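Local coordinates for protein MNMC2 (Aquifex aeolicus, PDB 3VYW) that transfers a methyl group from S-adenosylmethionine to the aminomethyl group of modified wobble uridines in tRNA, without the usually fused oxidase domain, at residues Pro123-Lys134 and Glu162-Gly173. Numbering follows the deposited sequence.
With SAM (S-adenosylmethionine), chain E.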
ATOM      1  N   PRO A 123      -2.401  16.705 -22.594  1.00 53.72           N
ATOM      2  CA  PRO A 123      -1.664  15.779 -23.440  1.00 55.20           C
ATOM      3  C   PRO A 123      -0.183  15.951 -23.369  1.00 52.35           C
ATOM      4  O   PRO A 123       0.541  15.090 -23.782  1.00 49.70           O
ATOM      5  CB  PRO A 123      -2.136  16.151 -24.822  1.00 51.00           C
ATOM      6  CG  PRO A 123      -3.526  16.519 -24.598  1.00 53.73           C
ATOM      7  CD  PRO A 123      -3.590  17.206 -23.278  1.00 57.56           C
ATOM      8  N   LYS A 124       0.258  17.079 -22.863  1.00 55.80           N
ATOM      9  CA  LYS A 124       1.656  17.419 -22.916  1.00 59.75           C
ATOM     10  C   LYS A 124       2.448  17.210 -21.648  1.00 54.28           C
ATOM     11  O   LYS A 124       3.607  17.521 -21.591  1.00 53.29           O
ATOM     12  CB  LYS A 124       1.785  18.855 -23.375  1.00 66.81           C
ATOM     13  CG  LYS A 124       0.925  19.170 -24.572  1.00 73.10           C
ATOM     14  CD  LYS A 124       1.777  19.436 -25.791  1.00 77.44           C
ATOM     15  CE  LYS A 124       1.336  18.586 -26.961  1.00 82.56           C
ATOM     16  NZ  LYS A 124       0.283  19.269 -27.763  1.00 87.33           N
ATOM     17  N   LEU A 125       1.795  16.692 -20.634  1.00 54.77           N
ATOM     18  CA  LEU A 125       2.358  16.537 -19.315  1.00 50.93           C
ATOM     19  C   LEU A 125       3.480  15.549 -19.192  1.00 46.39           C
ATOM     20  O   LEU A 125       3.398  14.467 -19.662  1.00 52.37           O
ATOM     21  CB  LEU A 125       1.245  16.096 -18.393  1.00 52.51           C
ATOM     22  CG  LEU A 125       1.498  16.203 -16.916  1.00 49.99           C
ATOM     23  CD1 LEU A 125       1.315  17.628 -16.512  1.00 46.46           C
ATOM     24  CD2 LEU A 125       0.477  15.330 -16.244  1.00 56.22           C
ATOM     25  N   ARG A 126       4.527  15.915 -18.505  1.00 45.27           N
ATOM     26  CA  ARG A 126       5.592  14.988 -18.334  1.00 50.66           C
ATOM     27  C   ARG A 126       5.372  14.305 -17.026  1.00 47.75           C
ATOM     28  O   ARG A 126       5.139  14.936 -16.052  1.00 51.47           O
ATOM     29  CB  ARG A 126       6.913  15.723 -18.345  1.00 54.19           C
ATOM     30  CG  ARG A 126       8.132  14.839 -18.298  1.00 61.82           C
ATOM     31  CD  ARG A 126       9.066  15.305 -17.209  1.00 65.39           C
ATOM     32  NE  ARG A 126      10.143  14.370 -16.968  1.00 70.50           N
ATOM     33  CZ  ARG A 126      10.691  13.607 -17.895  1.00 72.59           C
ATOM     34  NH1 ARG A 126      10.255  13.665 -19.129  1.00 77.62           N
ATOM     35  NH2 ARG A 126      11.663  12.782 -17.581  1.00 71.20           N
ATOM     36  N   VAL A 127       5.410  12.995 -17.012  1.00 40.10           N
ATOM     37  CA  VAL A 127       5.101  12.289 -15.803  1.00 37.43           C
ATOM     38  C   VAL A 127       6.267  11.522 -15.263  1.00 39.21           C
ATOM     39  O   VAL A 127       6.868  10.777 -15.958  1.00 37.32           O
ATOM     40  CB  VAL A 127       3.949  11.342 -16.029  1.00 34.24           C
ATOM     41  CG1 VAL A 127       3.480  10.813 -14.718  1.00 34.85           C
ATOM     42  CG2 VAL A 127       2.819  12.051 -16.708  1.00 31.28           C
ATOM     43  N   GLU A 128       6.577  11.712 -13.997  1.00 41.69           N
ATOM     44  CA  GLU A 128       7.631  10.952 -13.364  1.00 47.28           C
ATOM     45  C   GLU A 128       7.098   9.905 -12.401  1.00 45.59           C
ATOM     46  O   GLU A 128       6.504  10.220 -11.421  1.00 39.31           O
ATOM     47  CB  GLU A 128       8.539  11.873 -12.584  1.00 47.07           C
ATOM     48  CG  GLU A 128       9.396  12.785 -13.401  1.00 58.19           C
ATOM     49  CD  GLU A 128      10.407  13.514 -12.554  1.00 68.25           C
ATOM     50  OE1 GLU A 128      10.370  14.750 -12.502  1.00 68.60           O
ATOM     51  OE2 GLU A 128      11.245  12.852 -11.936  1.00 67.17           O
ATOM     52  N   ILE A 129       7.351   8.649 -12.698  1.00 41.62           N
ATOM     53  CA  ILE A 129       6.959   7.572 -11.836  1.00 42.08           C
ATOM     54  C   ILE A 129       8.123   6.759 -11.323  1.00 43.41           C
ATOM     55  O   ILE A 129       8.929   6.301 -12.067  1.00 43.84           O
ATOM     56  CB  ILE A 129       6.028   6.609 -12.561  1.00 38.18           C
ATOM     57  CG1 ILE A 129       4.833   7.350 -13.084  1.00 37.81           C
ATOM     58  CG2 ILE A 129       5.569   5.518 -11.640  1.00 32.62           C
ATOM     59  CD1 ILE A 129       4.053   6.559 -14.081  1.00 37.25           C
ATOM     60  N   ILE A 130       8.162   6.569 -10.018  1.00 45.69           N
ATOM     61  CA  ILE A 130       9.014   5.602  -9.378  1.00 40.09           C
ATOM     62  C   ILE A 130       8.177   4.573  -8.664  1.00 42.00           C
ATOM     63  O   ILE A 130       7.355   4.884  -7.866  1.00 37.10           O
ATOM     64  CB  ILE A 130       9.913   6.275  -8.363  1.00 39.89           C
ATOM     65  CG1 ILE A 130      10.797   7.274  -9.068  1.00 37.98           C
ATOM     66  CG2 ILE A 130      10.722   5.248  -7.621  1.00 33.65           C
ATOM     67  CD1 ILE A 130      11.783   7.952  -8.175  1.00 42.07           C
ATOM     68  N   SER A 131       8.429   3.320  -8.951  1.00 41.04           N
ATOM     69  CA  SER A 131       7.665   2.257  -8.366  1.00 38.54           C
ATOM     70  C   SER A 131       8.523   1.226  -7.706  1.00 36.39           C
ATOM     71  O   SER A 131       9.676   1.172  -7.934  1.00 41.86           O
ATOM     72  CB  SER A 131       6.793   1.618  -9.394  1.00 37.47           C
ATOM     73  OG  SER A 131       5.880   0.817  -8.736  1.00 46.96           O
ATOM     74  N   PHE A 132       7.948   0.440  -6.831  1.00 37.25           N
ATOM     75  CA  PHE A 132       8.683  -0.508  -6.048  1.00 35.03           C
ATOM     76  C   PHE A 132       8.029  -1.822  -6.263  1.00 36.93           C
ATOM     77  O   PHE A 132       6.864  -1.917  -6.214  1.00 35.88           O
ATOM     78  CB  PHE A 132       8.597  -0.131  -4.578  1.00 42.64           C
ATOM     79  CG  PHE A 132       9.280   1.152  -4.245  1.00 44.09           C
ATOM     80  CD1 PHE A 132       8.567   2.301  -4.068  1.00 47.84           C
ATOM     81  CD2 PHE A 132      10.633   1.202  -4.128  1.00 46.98           C
ATOM     82  CE1 PHE A 132       9.201   3.481  -3.792  1.00 49.50           C
ATOM     83  CE2 PHE A 132      11.268   2.373  -3.839  1.00 45.64           C
ATOM     84  CZ  PHE A 132      10.554   3.514  -3.676  1.00 45.87           C
ATOM     85  N   GLU A 133       8.771  -2.843  -6.587  1.00 39.80           N
ATOM     86  CA  GLU A 133       8.166  -4.129  -6.770  1.00 36.79           C
ATOM     87  C   GLU A 133       9.151  -5.206  -6.452  1.00 41.58           C
ATOM     88  O   GLU A 133      10.129  -5.312  -7.107  1.00 44.38           O
ATOM     89  CB  GLU A 133       7.713  -4.255  -8.209  1.00 34.42           C
ATOM     90  CG  GLU A 133       6.945  -5.499  -8.555  1.00 35.61           C
ATOM     91  CD  GLU A 133       5.975  -5.965  -7.505  1.00 36.09           C
ATOM     92  OE1 GLU A 133       6.160  -7.029  -6.962  1.00 36.04           O
ATOM     93  OE2 GLU A 133       4.992  -5.305  -7.258  1.00 34.06           O
ATOM     94  N   LYS A 134       8.913  -5.961  -5.405  1.00 38.67           N
ATOM     95  CA  LYS A 134       9.702  -7.131  -5.092  1.00 41.72           C
ATOM     96  C   LYS A 134       9.534  -8.354  -5.955  1.00 43.11           C
ATOM     97  O   LYS A 134      10.435  -9.137  -6.056  1.00 46.66           O
ATOM     98  CB  LYS A 134       9.672  -7.470  -3.619  1.00 47.66           C
ATOM     99  CG  LYS A 134       8.561  -8.363  -3.141  1.00 48.59           C
ATOM    100  CD  LYS A 134       8.585  -8.370  -1.642  1.00 48.74           C
ATOM    101  CE  LYS A 134       8.040  -9.634  -1.064  1.00 53.51           C
ATOM    102  NZ  LYS A 134       8.647  -9.817   0.257  1.00 62.05           N
ATOM    103  N   GLU A 162      12.933   6.257 -20.162  1.00 57.99           N
ATOM    104  CA  GLU A 162      13.011   7.702 -20.163  1.00 65.06           C
ATOM    105  C   GLU A 162      12.552   8.267 -21.491  1.00 65.70           C
ATOM    106  O   GLU A 162      12.923   7.788 -22.515  1.00 71.70           O
ATOM    107  CB  GLU A 162      14.420   8.151 -19.839  1.00 66.86           C
ATOM    108  CG  GLU A 162      14.509   9.600 -19.464  1.00 74.32           C
ATOM    109  CD  GLU A 162      13.972   9.875 -18.095  1.00 80.92           C
ATOM    110  OE1 GLU A 162      14.085   8.996 -17.228  1.00 84.95           O
ATOM    111  OE2 GLU A 162      13.450  10.978 -17.891  1.00 85.93           O
ATOM    112  N   GLY A 163      11.722   9.279 -21.475  1.00 63.36           N
ATOM    113  CA  GLY A 163      11.033   9.673 -22.672  1.00 60.88           C
ATOM    114  C   GLY A 163      10.649  11.100 -22.556  1.00 61.64           C
ATOM    115  O   GLY A 163      10.900  11.703 -21.554  1.00 64.43           O
ATOM    116  N   GLU A 164      10.069  11.663 -23.589  1.00 66.29           N
ATOM    117  CA  GLU A 164       9.770  13.054 -23.490  1.00 72.99           C
ATOM    118  C   GLU A 164       8.760  13.293 -22.417  1.00 74.54           C
ATOM    119  O   GLU A 164       8.989  14.109 -21.540  1.00 83.26           O
ATOM    120  CB  GLU A 164       9.261  13.600 -24.820  1.00 74.97           C
ATOM    121  CG  GLU A 164       8.068  12.868 -25.391  1.00 91.30           C
ATOM    122  CD  GLU A 164       7.543  13.469 -26.684  1.00 92.84           C
ATOM    123  OE1 GLU A 164       6.507  14.160 -26.641  1.00 90.15           O
ATOM    124  OE2 GLU A 164       8.160  13.238 -27.743  1.00 89.54           O
ATOM    125  N   ARG A 165       7.590  12.697 -22.570  1.00 64.12           N
ATOM    126  CA  ARG A 165       6.542  12.715 -21.562  1.00 57.20           C
ATOM    127  C   ARG A 165       6.754  11.930 -20.283  1.00 53.54           C
ATOM    128  O   ARG A 165       6.294  12.313 -19.251  1.00 62.89           O
ATOM    129  CB  ARG A 165       5.212  12.354 -22.164  1.00 52.07           C
ATOM    130  CG  ARG A 165       4.768  13.325 -23.203  1.00 59.02           C
ATOM    131  CD  ARG A 165       3.305  13.163 -23.499  1.00 65.16           C
ATOM    132  NE  ARG A 165       2.997  11.808 -23.895  1.00 62.05           N
ATOM    133  CZ  ARG A 165       1.798  11.392 -24.231  1.00 61.12           C
ATOM    134  NH1 ARG A 165       0.782  12.217 -24.229  1.00 52.93           N
ATOM    135  NH2 ARG A 165       1.624  10.141 -24.580  1.00 62.23           N
ATOM    136  N   LEU A 166       7.380  10.784 -20.369  1.00 50.40           N
ATOM    137  CA  LEU A 166       7.290   9.855 -19.291  1.00 51.45           C
ATOM    138  C   LEU A 166       8.601   9.401 -18.736  1.00 51.61           C
ATOM    139  O   LEU A 166       9.451   8.985 -19.452  1.00 48.62           O
ATOM    140  CB  LEU A 166       6.500   8.649 -19.755  1.00 48.55           C
ATOM    141  CG  LEU A 166       6.452   7.478 -18.806  1.00 46.64           C
ATOM    142  CD1 LEU A 166       5.645   7.810 -17.590  1.00 43.03           C
ATOM    143  CD2 LEU A 166       5.855   6.304 -19.506  1.00 46.91           C
ATOM    144  N   SER A 167       8.747   9.441 -17.430  1.00 52.32           N
ATOM    145  CA  SER A 167       9.885   8.822 -16.806  1.00 51.67           C
ATOM    146  C   SER A 167       9.430   7.685 -15.913  1.00 50.41           C
ATOM    147  O   SER A 167       8.585   7.865 -15.105  1.00 49.45           O
ATOM    148  CB  SER A 167      10.631   9.835 -16.000  1.00 47.93           C
ATOM    149  OG  SER A 167      11.913   9.354 -15.744  1.00 57.63           O
ATOM    150  N   LEU A 168       9.970   6.500 -16.099  1.00 45.91           N
ATOM    151  CA  LEU A 168       9.553   5.345 -15.342  1.00 43.67           C
ATOM    152  C   LEU A 168      10.712   4.615 -14.711  1.00 43.28           C
ATOM    153  O   LEU A 168      11.629   4.266 -15.370  1.00 46.79           O
ATOM    154  CB  LEU A 168       8.836   4.396 -16.290  1.00 37.75           C
ATOM    155  CG  LEU A 168       7.573   3.659 -15.913  1.00 38.39           C
ATOM    156  CD1 LEU A 168       7.342   2.561 -16.916  1.00 38.77           C
ATOM    157  CD2 LEU A 168       7.647   3.086 -14.532  1.00 34.20           C
ATOM    158  N   LYS A 169      10.696   4.397 -13.420  1.00 45.48           N
ATOM    159  CA  LYS A 169      11.578   3.411 -12.859  1.00 47.13           C
ATOM    160  C   LYS A 169      10.858   2.550 -11.886  1.00 41.92           C
ATOM    161  O   LYS A 169      10.353   3.032 -10.930  1.00 44.71           O
ATOM    162  CB  LYS A 169      12.769   4.033 -12.168  1.00 49.42           C
ATOM    163  CG  LYS A 169      12.994   5.480 -12.484  1.00 59.78           C
ATOM    164  CD  LYS A 169      14.468   5.805 -12.619  1.00 71.28           C
ATOM    165  CE  LYS A 169      14.877   6.907 -11.666  1.00 69.39           C
ATOM    166  NZ  LYS A 169      14.074   8.139 -11.838  1.00 73.08           N
ATOM    167  N   VAL A 170      10.864   1.265 -12.099  1.00 36.76           N
ATOM    168  CA  VAL A 170      10.316   0.371 -11.144  1.00 33.90           C
ATOM    169  C   VAL A 170      11.513  -0.295 -10.572  1.00 38.86           C
ATOM    170  O   VAL A 170      12.248  -0.886 -11.281  1.00 46.52           O
ATOM    171  CB  VAL A 170       9.464  -0.664 -11.834  1.00 32.49           C
ATOM    172  CG1 VAL A 170       8.923  -1.646 -10.842  1.00 33.03           C
ATOM    173  CG2 VAL A 170       8.342  -0.004 -12.562  1.00 30.80           C
ATOM    174  N   LEU A 171      11.739  -0.171  -9.286  1.00 39.36           N
ATOM    175  CA  LEU A 171      12.908  -0.750  -8.697  1.00 34.83           C
ATOM    176  C   LEU A 171      12.528  -2.022  -8.034  1.00 38.01           C
ATOM    177  O   LEU A 171      11.738  -2.050  -7.132  1.00 36.93           O
ATOM    178  CB  LEU A 171      13.489   0.187  -7.673  1.00 35.10           C
ATOM    179  CG  LEU A 171      13.611   1.628  -8.106  1.00 41.12           C
ATOM    180  CD1 LEU A 171      14.017   2.522  -6.969  1.00 35.72           C
ATOM    181  CD2 LEU A 171      14.559   1.773  -9.260  1.00 37.34           C
ATOM    182  N   LEU A 172      13.100  -3.088  -8.541  1.00 38.76           N
ATOM    183  CA  LEU A 172      12.918  -4.403  -8.021  1.00 40.89           C
ATOM    184  C   LEU A 172      13.660  -4.604  -6.746  1.00 38.74           C
ATOM    185  O   LEU A 172      14.633  -3.965  -6.498  1.00 38.44           O
ATOM    186  CB  LEU A 172      13.353  -5.406  -9.054  1.00 38.95           C
ATOM    187  CG  LEU A 172      13.025  -4.891 -10.429  1.00 46.24           C
ATOM    188  CD1 LEU A 172      13.077  -6.019 -11.422  1.00 41.19           C
ATOM    189  CD2 LEU A 172      11.652  -4.279 -10.408  1.00 42.12           C
ATOM    190  N   GLY A 173      13.184  -5.559  -5.974  1.00 36.54           N
ATOM    191  CA  GLY A 173      13.552  -5.777  -4.601  1.00 38.57           C
ATOM    192  C   GLY A 173      12.602  -5.163  -3.617  1.00 44.46           C
ATOM    193  O   GLY A 173      11.660  -4.535  -3.998  1.00 44.55           O
TER
HETATM  194  N   SAM E 501      -0.568  -1.607  -7.389  1.00 36.95           N
HETATM  195  CA  SAM E 501      -0.826  -2.808  -8.089  1.00 41.32           C
HETATM  196  C   SAM E 501      -1.686  -2.391  -9.218  1.00 42.41           C
HETATM  197  O   SAM E 501      -1.954  -3.116 -10.144  1.00 44.54           O
HETATM  198  OXT SAM E 501      -2.091  -1.266  -9.224  1.00 44.23           O
HETATM  199  CB  SAM E 501      -1.379  -3.761  -7.053  1.00 44.33           C
HETATM  200  CG  SAM E 501      -0.183  -4.293  -6.254  1.00 49.23           C
HETATM  201  SD  SAM E 501      -0.486  -5.342  -5.028  1.00 49.66           S
HETATM  202  CE  SAM E 501      -1.682  -4.730  -4.108  1.00 50.49           C
HETATM  203  C5' SAM E 501       0.823  -5.489  -4.022  1.00 45.65           C
HETATM  204  C4' SAM E 501       2.208  -5.453  -4.680  1.00 45.13           C
HETATM  205  O4' SAM E 501       3.180  -5.092  -3.719  1.00 43.04           O
HETATM  206  C3' SAM E 501       2.683  -6.786  -5.220  1.00 45.60           C
HETATM  207  O3' SAM E 501       3.318  -6.597  -6.464  1.00 40.82           O
HETATM  208  C2' SAM E 501       3.720  -7.236  -4.229  1.00 44.34           C
HETATM  209  O2' SAM E 501       4.682  -8.041  -4.852  1.00 39.91           O
HETATM  210  C1' SAM E 501       4.308  -5.938  -3.788  1.00 39.57           C
HETATM  211  N9  SAM E 501       5.073  -5.997  -2.523  1.00 36.84           N
HETATM  212  C8  SAM E 501       4.722  -6.555  -1.389  1.00 32.57           C
HETATM  213  N7  SAM E 501       5.642  -6.404  -0.457  1.00 30.89           N
HETATM  214  C5  SAM E 501       6.623  -5.735  -0.985  1.00 30.61           C
HETATM  215  C6  SAM E 501       7.915  -5.233  -0.539  1.00 33.11           C
HETATM  216  N6  SAM E 501       8.362  -5.423   0.690  1.00 30.44           N
HETATM  217  N1  SAM E 501       8.642  -4.579  -1.398  1.00 31.67           N
HETATM  218  C2  SAM E 501       8.238  -4.361  -2.614  1.00 29.02           C
HETATM  219  N3  SAM E 501       7.103  -4.792  -3.076  1.00 32.65           N
HETATM  220  C4  SAM E 501       6.254  -5.476  -2.337  1.00 31.46           C
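R126 reaches across to the end of strand 160-162 and the turn after it, where its guanidinium is held along its edge. NH1 gives a hydrogen bond to G163 O (3.2 Å, 161°), close to the guanidinium plane, while NH2 makes a salt bridge with E162 OE2 at 2.6 Å, though that bond is bent and weak. The other carboxylate oxygen, E162 OE1, accepts from S167 OG. With an alanine at R126, the E162 carboxylate would probably lose its charge partner and G163 O its donor. Nearby, R165 NH1 donates to P123 O at 2.9 Å, and R165 makes a cation-pi contact with W119.

From there the backbones run as a parallel ladder, with V127, I129, S131 and E133 bonding to the other strand through their N-H groups. These are neighbouring strands in the Rossmann-like methyltransferase sheet, 126-133 lying between 97-103 and 166-172, with 160-162 outside the latter.

Apolar contacts line both faces: I129 CD1 meets L166 CD1 at 4.1 Å beneath helices 109-121 and 148-157, and on the opposite face L171 CD1 lies 4.2 Å from F132 CE2.

At the C-terminal end E133 OE1 accepts from the SAM ribose O2' (2.8 Å) and from E135 N; the chain bends at chi2 (39°), carrying the carboxylate away from strand 166-172.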